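Local coordinates for DNA ligase D 3'-phosphoesterase domain-containing protein (Methanocella paludicola, PDB 5DMP), which probably trims 3'-ends of broken DNA during end-joining repair, as the phosphoesterase of an archaeal non-homologous end-joining system, at residues P153-V156 with L157-R160. Residues are numbered along the deposited sequence; the frame is centred on the assembly and turned at random.
Sequences PDSV and LTGR. With EDO (1,2-ethanediol), chain C; EDO (1,2-ethanediol), chain B.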
ATOM      1  N   PRO A 153      -8.798   9.373   7.928  1.00 33.92           N
ATOM      2  CA  PRO A 153      -9.206   8.021   8.166  1.00 36.25           C
ATOM      3  C   PRO A 153     -10.233   7.501   7.186  1.00 33.84           C
ATOM      4  O   PRO A 153     -10.514   6.321   7.208  1.00 34.60           O
ATOM      5  CB  PRO A 153      -9.793   8.071   9.612  1.00 37.32           C
ATOM      6  CG  PRO A 153     -10.247   9.511   9.778  1.00 36.45           C
ATOM      7  CD  PRO A 153      -9.419  10.352   8.876  1.00 34.42           C
ATOM      8  N   ASP A 154     -10.793   8.369   6.326  1.00 33.07           N
ATOM      9  CA  ASP A 154     -12.020   8.004   5.604  1.00 31.75           C
ATOM     10  C   ASP A 154     -11.799   7.670   4.116  1.00 28.92           C
ATOM     11  O   ASP A 154     -10.711   7.890   3.577  1.00 29.25           O
ATOM     12  CB  ASP A 154     -13.170   9.044   5.806  1.00 32.10           C
ATOM     13  CG  ASP A 154     -13.483   9.240   7.289  1.00 41.85           C
ATOM     14  OD1 ASP A 154     -13.389   8.227   8.047  1.00 39.35           O
ATOM     15  OD2 ASP A 154     -13.711  10.419   7.695  1.00 41.31           O
ATOM     16  N   SER A 155     -12.854   7.165   3.490  1.00 27.33           N
ATOM     17  CA  SER A 155     -12.739   6.694   2.074  1.00 28.58           C
ATOM     18  C   SER A 155     -12.360   7.819   1.142  1.00 31.17           C
ATOM     19  O   SER A 155     -12.993   8.889   1.119  1.00 26.92           O
ATOM     20  CB  SER A 155     -14.050   6.013   1.611  1.00 26.11           C
ATOM     21  OG  SER A 155     -14.051   5.867   0.226  1.00 26.39           O
ATOM     22  N   VAL A 156     -11.344   7.549   0.331  1.00 28.65           N
ATOM     23  CA  VAL A 156     -10.926   8.469  -0.739  1.00 30.18           C
ATOM     24  C   VAL A 156     -11.984   8.444  -1.849  1.00 31.66           C
ATOM     25  O   VAL A 156     -12.113   9.414  -2.607  1.00 31.07           O
ATOM     26  CB  VAL A 156      -9.485   8.077  -1.210  1.00 34.33           C
ATOM     27  CG1 VAL A 156      -9.459   6.865  -2.116  1.00 29.61           C
ATOM     28  CG2 VAL A 156      -8.784   9.225  -1.831  1.00 38.87           C
ATOM     29  N   LEU A 157     -12.740   7.363  -1.948  1.00 28.06           N
ATOM     30  CA  LEU A 157     -13.757   7.278  -3.051  1.00 31.55           C
ATOM     31  C   LEU A 157     -15.089   7.962  -2.678  1.00 34.97           C
ATOM     32  O   LEU A 157     -15.743   8.581  -3.536  1.00 35.83           O
ATOM     33  CB  LEU A 157     -14.089   5.810  -3.418  1.00 31.56           C
ATOM     34  CG  LEU A 157     -12.891   5.146  -4.173  1.00 39.12           C
ATOM     35  CD1 LEU A 157     -13.318   3.765  -4.640  1.00 40.72           C
ATOM     36  CD2 LEU A 157     -12.381   5.935  -5.347  1.00 41.17           C
ATOM     37  N   THR A 158     -15.507   7.796  -1.431  1.00 28.38           N
ATOM     38  CA  THR A 158     -16.846   8.255  -1.055  1.00 29.55           C
ATOM     39  C   THR A 158     -16.873   9.201   0.134  1.00 29.54           C
ATOM     40  O   THR A 158     -17.941   9.751   0.488  1.00 29.18           O
ATOM     41  CB  THR A 158     -17.736   7.063  -0.674  1.00 29.42           C
ATOM     42  OG1 THR A 158     -17.163   6.368   0.451  1.00 26.77           O
ATOM     43  CG2 THR A 158     -17.896   6.088  -1.822  1.00 28.70           C
ATOM     44  N   GLY A 159     -15.755   9.355   0.819  1.00 27.28           N
ATOM     45  CA  GLY A 159     -15.695  10.136   2.063  1.00 28.74           C
ATOM     46  C   GLY A 159     -16.314   9.439   3.267  1.00 29.47           C
ATOM     47  O   GLY A 159     -16.273   9.987   4.363  1.00 28.83           O
ATOM     48  N   ARG A 160     -16.864   8.222   3.082  1.00 29.31           N
ATOM     49  CA  ARG A 160     -17.464   7.446   4.199  1.00 29.15           C
ATOM     50  C   ARG A 160     -16.490   7.004   5.259  1.00 30.68           C
ATOM     51  O   ARG A 160     -15.310   6.691   4.958  1.00 28.83           O
ATOM     52  CB  ARG A 160     -18.245   6.210   3.704  1.00 27.43           C
ATOM     53  CG  ARG A 160     -19.567   6.607   3.009  1.00 30.14           C
ATOM     54  CD  ARG A 160     -20.321   5.398   2.463  1.00 30.77           C
ATOM     55  NE  ARG A 160     -19.530   4.643   1.474  1.00 31.08           N
ATOM     56  CZ  ARG A 160     -19.895   3.470   0.967  1.00 34.47           C
ATOM     57  NH1 ARG A 160     -21.085   2.881   1.304  1.00 29.13           N
ATOM     58  NH2 ARG A 160     -19.062   2.880   0.121  1.00 31.15           N
TER
HETATM   59  C1  EDO C 202     -10.181  11.298   2.561  1.00 51.28           C
HETATM   60  O1  EDO C 202      -9.824  11.691   1.217  1.00 54.37           O
HETATM   61  C2  EDO C 202     -11.681  11.476   2.728  1.00 44.30           C
HETATM   62  O2  EDO C 202     -12.194  11.745   1.423  1.00 52.08           O
HETATM   63  C1  EDO B 201     -14.735   5.261  11.845  1.00 56.15           C
HETATM   64  O1  EDO B 201     -15.909   4.414  11.623  1.00 41.74           O
HETATM   65  C2  EDO B 201     -13.502   4.811  11.061  1.00 58.10           C
HETATM   66  O2  EDO B 201     -13.530   5.192   9.658  1.00 49.79           O
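Ser155 meets Gly159 and Arg160 where residues 155-160 form a tight surface loop, tied at its mouth by two backbone bonds. Ser155 N donates almost straight to Arg160 O (2.9 Å, 171°), and Gly159 N reaches Ser155 O at 2.8 Å in a more bent bond. That same Ser155 O also accepts from O2 of an ethanediol molecule, probably from the crystallisation liquor. Gly159 passes through the turn with a positive phi of 74°.

The side chain of Ser155 bonds to the backbone: with chi1 at 166°, OG is turned away from its own N and back toward the next amides, where it accepts from Thr158 N at 2.9 Å and, weakly, from Leu157 N. Glu61 OE1 is a further partner of this hydroxyl. With alanine in place of the serine, the amides of Thr158 and Leu157 would probably lose their shared acceptor and Glu61 one of its partners.

Thr158 OG1 accepts from Arg160 N (3.2 Å), an ST turn, and from Arg160 NE at 3.1 Å, in the guanidinium plane at its edge. It is also hydrogen-bonded to Glu61 OE2, the same oxygen that takes the salt bridge from Arg160 NH2. The threonine oxygen thus helps fix the rotation of the arginine, whose NH1 forms a salt bridge to Glu168. Asp154 CB lies in van der Waals contact with Arg160 O at 3.3 Å.

The loop links helix 148-151 to helix 162-167. Ser155, Val156 and Leu157 rest on strand 72-84, where Val156 shares backbone hydrogen bonding with Val76, while the salt bridge to Glu168 ties the loop to the chain's C-terminal end.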